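Local structure of glutathione s-transferase S2 (Nilaparvata lugens, 5H5L) at residues E16-M21 with T65-Y70; D93-F98 with D153-S158; G141-N146 with N181-N186. The protein acts as a glutathione-requiring prostaglandin D synthase of the sigma glutathione S-transferase class and probably conjugates glutathione to electrophilic substrates. All blocks are in the same frame, centred on the assembly; numbering follows the deposited sequence.

Overall arrangement
Contact 1 joins two helices of the thioredoxin-like N-terminal domain, contacts 2 and 3 join parts of the helical C-terminal domain, and their centres are about 11 Å (1 to 2), 12 Å (2 to 3) and 16 Å (1 to 3) apart. Thr65 OG1 and Asn96 ND2, 3.0 Å apart, tie contacts 1 and 2. Trp20 CZ3 of contact 1 packs 3.7 Å from Val184 CG1 of contact 3, and Asp153 OD1 of contact 2 lies 2.8 Å from Leu144 N of contact 3. Contact 2 borders, through Asp97, a glutathione held mainly by the second subunit; Ile18 is about 7 Å from a bound glutathione, and contact 3 lies away from the active site.

Contact 1 (E16-M21 with T65-Y70); sequences EPIRWM and TAIARY
Ile18 and Ile67 make the tight part of this helix-helix contact. The CG2 methyl of Ile67 settles among three carbons of Ile18, nearest to CG1 at 3.8 Å, with CG2 and CD1 of Ile18 each 4.0 Å from that same methyl. The two side chains cross obliquely, and their CD1 methyls are still 4.1 Å from each other. In Ile67 the CG2 branch stands opposite the backbone N across the CA-CB bond while CG1 lies beside that N (chi1 -65°), and this rotation turns the branch methyl toward the partner helix. At the neighbouring Ala68 the small side chain lets the backbones come close: Ile18 CA and Ala68 CA are 5.9 Å apart.

The flank formed by Met21 is looser. Its chain bends at both chi2 and chi3, bringing the CE methyl to 4.2 Å from Ala68 O, a van der Waals approach without a bond. No hydrogen bond crosses between the helices, and even this slacker side is buried in the protein. Glu16 and Arg19 lie on the side of their helix turned from this contact, where Glu16 OE1 receives Arg19 NH1 at 3.0 Å in a salt bridge lying in the guanidinium plane. Glu16 OE2 takes Trp20 NE1 at 2.8 Å on its anti side, a bent bond (135°), and also meets Arg197 and Trp193.

The pair forms the helical layer on one face of the thioredoxin-like sheet, with Ile18 resting on Leu6 of strand 4-9. Pro17 and Trp20 touch helix 151-164 of the C-terminal domain, and the outer face of helix 64-75 meets the second subunit, where Arg69 pairs with Asp89 of that subunit as well as Asp89 of its own.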
loop_
_atom_site.group_PDB
_atom_site.type_symbol
_atom_site.label_atom_id
_atom_site.label_comp_id
_atom_site.label_asym_id
_atom_site.label_seq_id
_atom_site.Cartn_x
_atom_site.Cartn_y
_atom_site.Cartn_z
ATOM N N GLU B 16 -5.662 -9.406 11.765
ATOM C CA GLU B 16 -4.927 -10.639 12.056
ATOM C C GLU B 16 -3.452 -10.556 11.716
ATOM O O GLU B 16 -2.633 -11.045 12.515
ATOM C CB GLU B 16 -5.577 -11.807 11.299
ATOM C CG GLU B 16 -5.267 -13.191 11.876
ATOM C CD GLU B 16 -5.876 -13.412 13.257
ATOM O OE1 GLU B 16 -6.758 -12.605 13.635
ATOM O OE2 GLU B 16 -5.472 -14.379 13.957
ATOM N N PRO B 17 -3.037 -9.949 10.607
ATOM C CA PRO B 17 -1.603 -9.799 10.389
ATOM C C PRO B 17 -0.912 -9.101 11.534
ATOM O O PRO B 17 0.205 -9.485 11.900
ATOM C CB PRO B 17 -1.525 -9.009 9.077
ATOM C CG PRO B 17 -2.854 -8.614 8.746
ATOM C CD PRO B 17 -3.821 -9.448 9.466
ATOM N N ILE B 18 -1.557 -8.111 12.154
ATOM C CA ILE B 18 -0.910 -7.433 13.270
ATOM C C ILE B 18 -0.889 -8.332 14.503
ATOM O O ILE B 18 0.124 -8.427 15.207
ATOM C CB ILE B 18 -1.619 -6.094 13.543
ATOM C CG1 ILE B 18 -1.509 -5.164 12.325
ATOM C CG2 ILE B 18 -0.998 -5.411 14.752
ATOM C CD1 ILE B 18 -2.482 -4.035 12.316
ATOM N N ARG B 19 -1.996 -9.033 14.768
ATOM C CA ARG B 19 -1.999 -9.984 15.881
ATOM C C ARG B 19 -0.927 -11.054 15.701
ATOM O O ARG B 19 -0.212 -11.401 16.655
ATOM C CB ARG B 19 -3.384 -10.628 16.019
ATOM C CG ARG B 19 -4.529 -9.666 16.361
ATOM C CD ARG B 19 -5.897 -10.317 16.146
ATOM N NE ARG B 19 -7.037 -9.433 16.385
ATOM C CZ ARG B 19 -8.109 -9.356 15.609
ATOM N NH1 ARG B 19 -8.210 -10.096 14.509
ATOM N NH2 ARG B 19 -9.088 -8.516 15.917
ATOM N N TRP B 20 -0.793 -11.597 14.484
ATOM C CA TRP B 20 0.236 -12.607 14.269
ATOM C C TRP B 20 1.622 -12.030 14.464
ATOM O O TRP B 20 2.492 -12.688 15.033
ATOM C CB TRP B 20 0.150 -13.234 12.868
ATOM C CG TRP B 20 -1.024 -14.157 12.659
ATOM C CD1 TRP B 20 -2.154 -14.221 13.411
ATOM C CD2 TRP B 20 -1.180 -15.148 11.620
ATOM N NE1 TRP B 20 -3.009 -15.180 12.909
ATOM C CE2 TRP B 20 -2.431 -15.756 11.809
ATOM C CE3 TRP B 20 -0.390 -15.559 10.544
ATOM C CZ2 TRP B 20 -2.909 -16.744 10.982
ATOM C CZ3 TRP B 20 -0.869 -16.553 9.717
ATOM C CH2 TRP B 20 -2.108 -17.145 9.954
ATOM N N MET B 21 1.872 -10.816 13.961
ATOM C CA MET B 21 3.200 -10.220 14.124
ATOM C C MET B 21 3.511 -9.962 15.596
ATOM O O MET B 21 4.639 -10.189 16.057
ATOM C CB MET B 21 3.298 -8.923 13.320
ATOM C CG MET B 21 3.438 -9.116 11.802
ATOM S SD MET B 21 4.790 -10.185 11.341
ATOM C CE MET B 21 6.162 -9.348 12.026
ATOM N N THR B 65 -0.555 -2.624 6.556
ATOM C CA THR B 65 0.727 -2.914 5.913
ATOM C C THR B 65 1.872 -2.159 6.584
ATOM O O THR B 65 2.925 -2.748 6.863
ATOM C CB THR B 65 0.682 -2.584 4.418
ATOM O OG1 THR B 65 -0.390 -3.296 3.781
ATOM C CG2 THR B 65 1.951 -3.010 3.722
ATOM N N ALA B 66 1.694 -0.847 6.830
ATOM C CA ALA B 66 2.748 -0.062 7.470
ATOM C C ALA B 66 3.110 -0.650 8.825
ATOM O O ALA B 66 4.300 -0.710 9.208
ATOM C CB ALA B 66 2.305 1.402 7.635
ATOM N N ILE B 67 2.092 -1.042 9.578
ATOM C CA ILE B 67 2.321 -1.584 10.921
ATOM C C ILE B 67 2.997 -2.944 10.837
ATOM O O ILE B 67 3.946 -3.227 11.575
ATOM C CB ILE B 67 0.985 -1.671 11.675
ATOM C CG1 ILE B 67 0.414 -0.272 11.914
ATOM C CG2 ILE B 67 1.158 -2.485 12.980
ATOM C CD1 ILE B 67 -1.027 -0.235 12.373
ATOM N N ALA B 68 2.540 -3.800 9.919
ATOM C CA ALA B 68 3.165 -5.115 9.760
ATOM C C ALA B 68 4.654 -5.002 9.447
ATOM O O ALA B 68 5.475 -5.760 9.995
ATOM C CB ALA B 68 2.431 -5.887 8.669
ATOM N N ARG B 69 5.026 -4.050 8.569
ATOM C CA ARG B 69 6.425 -3.845 8.207
ATOM C C ARG B 69 7.226 -3.382 9.419
ATOM O O ARG B 69 8.351 -3.833 9.644
ATOM C CB ARG B 69 6.527 -2.818 7.063
ATOM C CG ARG B 69 7.972 -2.598 6.517
ATOM C CD ARG B 69 8.056 -1.468 5.420
ATOM N NE ARG B 69 7.224 -1.830 4.264
ATOM C CZ ARG B 69 6.042 -1.302 3.993
ATOM N NH1 ARG B 69 5.529 -0.340 4.768
ATOM N NH2 ARG B 69 5.351 -1.744 2.951
ATOM N N TYR B 70 6.658 -2.447 10.181
ATOM C CA TYR B 70 7.286 -1.951 11.398
ATOM C C TYR B 70 7.552 -3.090 12.381
ATOM O O TYR B 70 8.693 -3.298 12.817
ATOM C CB TYR B 70 6.370 -0.892 12.027
ATOM C CG TYR B 70 6.750 -0.450 13.427
ATOM C CD1 TYR B 70 7.851 0.374 13.635
ATOM C CD2 TYR B 70 6.001 -0.829 14.540
ATOM C CE1 TYR B 70 8.199 0.810 14.896
ATOM C CE2 TYR B 70 6.358 -0.394 15.816
ATOM C CZ TYR B 70 7.453 0.433 15.973
ATOM O OH TYR B 70 7.846 0.915 17.184
#

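Contact 2 (D93-F98 with D153-S158); sequences DTFNDF and DIYFIS. With GSH (glutathione), chain C.
Phe95 and Phe156 form an edge-to-face aromatic pair at the centre of this contact. Their ring planes are inclined at 79° with centroids 5.0 Å apart, and the Phe156 edge descends on one face of Phe95, CD1 of Phe156 coming 3.5 Å from CD1 of Phe95, toward the rim of that ring. In both residues CG lies opposite the backbone N (Phe95 chi1 178°), a rotation that in Phe95 carries the ring across to the other helix. The edge of Phe95 meets the edge of Tyr155, with CD2 of Phe95 4.2 Å from CE2 of Tyr155. With an alanine in place of Phe95, the Phe156 edge is likely to lose the face it lands on and a gap to open between the helices beside Tyr155.

The polar interactions gather at the end of Tyr155. Asn96 OD1 approaches the ring edge, 3.4 Å from Tyr155 CE2, with amide and ring planes steeply inclined, while the Asn96 amide nitrogen is bonded to Thr65. The Tyr155 hydroxyl is hydrogen-bonded to Ser64 and Arg99, both glutathione-pocket residues, consistent with a place beside the site of its own subunit, whose ligand is about 4 Å from the Tyr155 side chain.

Asp97, on another side of helix 82-106, binds a second glutathione. Both carboxylate oxygens, OD1 and OD2, receive its N1 at 3.0 Å; the same ligand is held by Ser64, Gln63 and Trp39 of the second subunit, so the site is completed across the dimer interface.

Helices 82-106 and 151-164 run nearly parallel here (16°). Phe133 of helix 111-139 packs on Phe95 and Leu180 of helix 175-185 on Phe156, while Asp153 OD2 accepts a bond from Ser150 N at the helix start, consistent with the N-capping box known from this family.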
loop_
_atom_site.group_PDB
_atom_site.type_symbol
_atom_site.label_atom_id
_atom_site.label_comp_id
_atom_site.label_asym_id
_atom_site.label_seq_id
_atom_site.Cartn_x
_atom_site.Cartn_y
_atom_site.Cartn_z
ATOM N N ASP B 93 2.439 -5.089 -1.886
ATOM C CA ASP B 93 1.624 -4.104 -2.564
ATOM C C ASP B 93 0.834 -4.769 -3.696
ATOM O O ASP B 93 -0.329 -4.446 -3.930
ATOM C CB ASP B 93 2.484 -2.960 -3.108
ATOM C CG ASP B 93 2.795 -1.861 -2.033
ATOM O OD1 ASP B 93 2.365 -1.972 -0.881
ATOM O OD2 ASP B 93 3.464 -0.869 -2.379
ATOM N N THR B 94 1.447 -5.729 -4.381
ATOM C CA THR B 94 0.740 -6.462 -5.417
ATOM C C THR B 94 -0.384 -7.296 -4.817
ATOM O O THR B 94 -1.496 -7.317 -5.349
ATOM C CB THR B 94 1.745 -7.312 -6.192
ATOM O OG1 THR B 94 2.600 -6.407 -6.902
ATOM C CG2 THR B 94 1.060 -8.225 -7.185
ATOM N N PHE B 95 -0.117 -7.984 -3.706
ATOM C CA PHE B 95 -1.165 -8.702 -2.994
ATOM C C PHE B 95 -2.297 -7.754 -2.609
ATOM O O PHE B 95 -3.478 -8.106 -2.689
ATOM C CB PHE B 95 -0.585 -9.371 -1.748
ATOM C CG PHE B 95 -1.585 -10.097 -0.928
ATOM C CD1 PHE B 95 -2.266 -11.172 -1.442
ATOM C CD2 PHE B 95 -1.814 -9.729 0.387
ATOM C CE1 PHE B 95 -3.170 -11.840 -0.683
ATOM C CE2 PHE B 95 -2.740 -10.411 1.171
ATOM C CZ PHE B 95 -3.406 -11.461 0.650
ATOM N N ASN B 96 -1.960 -6.530 -2.208
ATOM C CA ASN B 96 -3.027 -5.615 -1.804
ATOM C C ASN B 96 -3.829 -5.143 -3.015
ATOM O O ASN B 96 -5.037 -4.954 -2.896
ATOM C CB ASN B 96 -2.458 -4.443 -1.012
ATOM C CG ASN B 96 -2.038 -4.851 0.420
ATOM O OD1 ASN B 96 -2.538 -5.821 0.982
ATOM N ND2 ASN B 96 -1.125 -4.113 0.991
ATOM N N ASP B 97 -3.195 -5.022 -4.190
ATOM C CA ASP B 97 -3.937 -4.766 -5.415
ATOM C C ASP B 97 -4.913 -5.904 -5.677
ATOM O O ASP B 97 -6.080 -5.673 -6.003
ATOM C CB ASP B 97 -2.992 -4.643 -6.606
ATOM C CG ASP B 97 -2.283 -3.323 -6.680
ATOM O OD1 ASP B 97 -2.708 -2.359 -6.009
ATOM O OD2 ASP B 97 -1.284 -3.257 -7.435
ATOM N N PHE B 98 -4.450 -7.145 -5.521
ATOM C CA PHE B 98 -5.342 -8.300 -5.655
ATOM C C PHE B 98 -6.512 -8.182 -4.708
ATOM O O PHE B 98 -7.676 -8.319 -5.110
ATOM C CB PHE B 98 -4.618 -9.603 -5.358
ATOM C CG PHE B 98 -5.553 -10.748 -5.040
ATOM C CD1 PHE B 98 -6.333 -11.316 -6.037
ATOM C CD2 PHE B 98 -5.677 -11.230 -3.762
ATOM C CE1 PHE B 98 -7.200 -12.373 -5.753
ATOM C CE2 PHE B 98 -6.533 -12.277 -3.471
ATOM C CZ PHE B 98 -7.304 -12.847 -4.481
ATOM N N ASP B 153 5.349 -12.716 4.341
ATOM C CA ASP B 153 4.743 -14.053 4.413
ATOM C C ASP B 153 3.623 -14.093 5.447
ATOM O O ASP B 153 2.556 -14.678 5.220
ATOM C CB ASP B 153 5.816 -15.095 4.766
ATOM C CG ASP B 153 6.944 -15.148 3.756
ATOM O OD1 ASP B 153 6.653 -15.285 2.548
ATOM O OD2 ASP B 153 8.125 -15.006 4.164
ATOM N N ILE B 154 3.850 -13.477 6.593
ATOM C CA ILE B 154 2.869 -13.497 7.657
ATOM C C ILE B 154 1.641 -12.691 7.284
ATOM O O ILE B 154 0.518 -13.120 7.522
ATOM C CB ILE B 154 3.567 -13.020 8.936
ATOM C CG1 ILE B 154 4.570 -14.122 9.346
ATOM C CG2 ILE B 154 2.575 -12.779 10.049
ATOM C CD1 ILE B 154 5.513 -13.734 10.451
ATOM N N TYR B 155 1.832 -11.533 6.662
ATOM C CA TYR B 155 0.699 -10.742 6.209
ATOM C C TYR B 155 -0.110 -11.512 5.169
ATOM O O TYR B 155 -1.336 -11.597 5.252
ATOM C CB TYR B 155 1.242 -9.423 5.652
ATOM C CG TYR B 155 0.228 -8.367 5.317
ATOM C CD1 TYR B 155 -0.078 -7.364 6.234
ATOM C CD2 TYR B 155 -0.377 -8.322 4.063
ATOM C CE1 TYR B 155 -0.976 -6.355 5.923
ATOM C CE2 TYR B 155 -1.281 -7.328 3.754
ATOM C CZ TYR B 155 -1.570 -6.343 4.702
ATOM O OH TYR B 155 -2.471 -5.360 4.393
ATOM N N PHE B 156 0.583 -12.092 4.194
ATOM C CA PHE B 156 -0.046 -12.814 3.084
ATOM C C PHE B 156 -0.897 -13.985 3.594
ATOM O O PHE B 156 -2.095 -14.095 3.278
ATOM C CB PHE B 156 1.100 -13.253 2.167
ATOM C CG PHE B 156 0.717 -14.047 0.943
ATOM C CD1 PHE B 156 -0.069 -13.510 -0.057
ATOM C CD2 PHE B 156 1.270 -15.294 0.738
ATOM C CE1 PHE B 156 -0.355 -14.265 -1.219
ATOM C CE2 PHE B 156 0.999 -16.009 -0.403
ATOM C CZ PHE B 156 0.196 -15.503 -1.367
ATOM N N ILE B 157 -0.306 -14.840 4.418
ATOM C CA ILE B 157 -0.984 -16.055 4.907
ATOM C C ILE B 157 -2.116 -15.723 5.865
ATOM O O ILE B 157 -3.192 -16.333 5.810
ATOM C CB ILE B 157 0.046 -17.007 5.559
ATOM C CG1 ILE B 157 1.064 -17.503 4.554
ATOM C CG2 ILE B 157 -0.652 -18.235 6.133
ATOM C CD1 ILE B 157 0.434 -18.057 3.284
ATOM N N SER B 158 -1.926 -14.732 6.744
ATOM C CA SER B 158 -3.005 -14.404 7.669
ATOM C C SER B 158 -4.233 -13.933 6.915
ATOM O O SER B 158 -5.360 -14.288 7.275
ATOM C CB SER B 158 -2.543 -13.353 8.685
ATOM O OG SER B 158 -2.346 -12.113 8.038
HETATM N N1 GSH C . -0.621 -0.373 -6.815
HETATM C CA1 GSH C . -0.100 -0.076 -8.141
HETATM C C1 GSH C . 1.012 0.968 -8.061
HETATM O O11 GSH C . 1.963 1.016 -8.900
HETATM O O12 GSH C . 0.902 1.817 -7.136
HETATM C CB1 GSH C . -1.240 0.578 -8.970
HETATM C CG1 GSH C . -0.778 0.599 -10.416
HETATM C CD1 GSH C . -1.956 1.037 -11.323
HETATM O OE1 GSH C . -3.053 1.174 -10.910
HETATM N N2 GSH C . -1.573 1.280 -12.705
HETATM C CA2 GSH C . -2.511 1.728 -13.712
HETATM C C2 GSH C . -2.402 0.839 -14.948
HETATM O O2 GSH C . -1.399 0.276 -15.229
HETATM C CB2 GSH C . -2.053 3.094 -14.174
HETATM S SG2 GSH C . -1.900 4.323 -12.859
HETATM N N3 GSH C . -3.569 0.791 -15.810
HETATM C CA3 GSH C . -3.551 0.050 -17.055
HETATM C C3 GSH C . -4.216 -1.294 -16.892
HETATM O O31 GSH C . -4.375 -1.973 -17.933
HETATM O O32 GSH C . -4.587 -1.696 -15.756
#

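Contact 3 (G141-N146 with N181-N186); sequences GGYLAN and NDKVVN
Lys183 reaches from helix 175-185 across to Gly142 and Tyr143. CB points toward the loop, and CG, placed opposite the backbone N (chi1 175°), carries the chain away from the helix. CD is the first atom to touch, 3.5 Å from the phenol oxygen OH of Tyr143. After the bend at chi3 (52°), CE comes up against two atoms, 3.7 Å from Gly142 O and 3.8 Å from Tyr143 CE1. The tip NZ makes a weak hydrogen bond to Gly142 O at 3.4 Å and stands over the Tyr143 ring in a cation-pi interaction, 4.2 Å from the centroid and 27° off the ring normal. Lysine chain and tyrosine cross at about a right angle, and the electron-rich ring face and the carbonyl oxygen would both favour the ammonium charge. A CB at Gly142 would jam against the carbonyl O of Gly141 and crowd Lys183 NZ, so the position calls for glycine.

This near-surface contact joins the loop between helices 111-139 and 151-164 to the end part of helix 175-185. Toward the protein interior, Leu144 packs on Phe156 and Val184 on Ile157 of helix 151-164, where Tyr143 also touches Asp153; Val184 meets Ile190 of helix 188-196 too.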
loop_
_atom_site.group_PDB
_atom_site.type_symbol
_atom_site.label_atom_id
_atom_site.label_comp_id
_atom_site.label_asym_id
_atom_site.label_seq_id
_atom_site.Cartn_x
_atom_site.Cartn_y
_atom_site.Cartn_z
ATOM N N GLY B 141 12.657 -19.759 -3.150
ATOM C CA GLY B 141 12.995 -20.541 -1.987
ATOM C C GLY B 141 11.859 -20.963 -1.099
ATOM O O GLY B 141 12.099 -21.364 0.033
ATOM N N GLY B 142 10.626 -20.918 -1.569
ATOM C CA GLY B 142 9.515 -21.267 -0.725
ATOM C C GLY B 142 8.987 -20.127 0.122
ATOM O O GLY B 142 8.280 -20.377 1.107
ATOM N N TYR B 143 9.340 -18.884 -0.205
ATOM C CA TYR B 143 8.862 -17.698 0.508
ATOM C C TYR B 143 8.443 -16.648 -0.507
ATOM O O TYR B 143 8.714 -16.770 -1.708
ATOM C CB TYR B 143 9.944 -17.141 1.435
ATOM C CG TYR B 143 10.317 -18.090 2.521
ATOM C CD1 TYR B 143 9.532 -18.181 3.658
ATOM C CD2 TYR B 143 11.440 -18.920 2.412
ATOM C CE1 TYR B 143 9.852 -19.051 4.679
ATOM C CE2 TYR B 143 11.768 -19.811 3.430
ATOM C CZ TYR B 143 10.959 -19.859 4.565
ATOM O OH TYR B 143 11.209 -20.699 5.611
ATOM N N LEU B 144 7.768 -15.602 -0.015
ATOM C CA LEU B 144 7.393 -14.499 -0.880
ATOM C C LEU B 144 8.607 -13.762 -1.397
ATOM O O LEU B 144 8.580 -13.264 -2.526
ATOM C CB LEU B 144 6.478 -13.504 -0.162
ATOM C CG LEU B 144 4.975 -13.711 -0.154
ATOM C CD1 LEU B 144 4.363 -12.458 0.510
ATOM C CD2 LEU B 144 4.353 -13.973 -1.541
ATOM N N ALA B 145 9.684 -13.690 -0.613
ATOM C CA ALA B 145 10.787 -12.835 -1.001
ATOM C C ALA B 145 12.094 -13.312 -0.397
ATOM O O ALA B 145 12.120 -13.771 0.749
ATOM C CB ALA B 145 10.535 -11.399 -0.557
ATOM N N ASN B 146 13.172 -13.189 -1.185
ATOM C CA ASN B 146 14.556 -13.298 -0.712
ATOM C C ASN B 146 14.900 -14.688 -0.160
ATOM O O ASN B 146 15.876 -14.850 0.582
ATOM C CB ASN B 146 14.863 -12.251 0.358
ATOM C CG ASN B 146 14.537 -10.832 -0.079
ATOM O OD1 ASN B 146 14.967 -10.373 -1.140
ATOM N ND2 ASN B 146 13.803 -10.118 0.766
ATOM N N ASN B 181 1.714 -21.504 3.390
ATOM C CA ASN B 181 0.662 -21.420 4.390
ATOM C C ASN B 181 0.934 -22.354 5.548
ATOM O O ASN B 181 0.806 -21.964 6.718
ATOM C CB ASN B 181 -0.693 -21.767 3.789
ATOM C CG ASN B 181 -1.752 -21.930 4.859
ATOM O OD1 ASN B 181 -2.474 -20.980 5.182
ATOM N ND2 ASN B 181 -1.810 -23.117 5.469
ATOM N N ASP B 182 1.259 -23.614 5.241
ATOM C CA ASP B 182 1.447 -24.596 6.308
ATOM C C ASP B 182 2.658 -24.249 7.152
ATOM O O ASP B 182 2.653 -24.449 8.367
ATOM C CB ASP B 182 1.598 -25.999 5.718
ATOM C CG ASP B 182 0.366 -26.437 4.944
ATOM O OD1 ASP B 182 -0.734 -25.863 5.164
ATOM O OD2 ASP B 182 0.492 -27.357 4.112
ATOM N N LYS B 183 3.685 -23.698 6.523
ATOM C CA LYS B 183 4.899 -23.301 7.230
ATOM C C LYS B 183 4.632 -22.146 8.195
ATOM O O LYS B 183 5.116 -22.147 9.328
ATOM C CB LYS B 183 5.946 -22.938 6.183
ATOM C CG LYS B 183 7.226 -22.387 6.655
ATOM C CD LYS B 183 8.343 -22.714 5.661
ATOM C CE LYS B 183 8.029 -22.332 4.216
ATOM N NZ LYS B 183 9.032 -22.901 3.244
ATOM N N VAL B 184 3.837 -21.167 7.787
ATOM C CA VAL B 184 3.647 -19.994 8.632
ATOM C C VAL B 184 2.762 -20.341 9.809
ATOM O O VAL B 184 3.065 -19.995 10.954
ATOM C CB VAL B 184 3.072 -18.817 7.820
ATOM C CG1 VAL B 184 2.546 -17.756 8.764
ATOM C CG2 VAL B 184 4.162 -18.228 6.902
ATOM N N VAL B 185 1.663 -21.043 9.561
ATOM C CA VAL B 185 0.750 -21.313 10.665
ATOM C C VAL B 185 1.321 -22.278 11.685
ATOM O O VAL B 185 0.704 -22.456 12.750
ATOM C CB VAL B 185 -0.612 -21.859 10.213
ATOM C CG1 VAL B 185 -1.232 -20.918 9.239
ATOM C CG2 VAL B 185 -0.468 -23.290 9.618
ATOM N N ASN B 186 2.490 -22.871 11.406
ATOM C CA ASN B 186 3.170 -23.745 12.351
ATOM C C ASN B 186 4.369 -23.097 13.014
ATOM O O ASN B 186 5.012 -23.733 13.855
ATOM C CB ASN B 186 3.594 -25.046 11.661
ATOM C CG ASN B 186 2.437 -26.035 11.578
ATOM O OD1 ASN B 186 1.967 -26.541 12.602
ATOM N ND2 ASN B 186 1.937 -26.274 10.361
#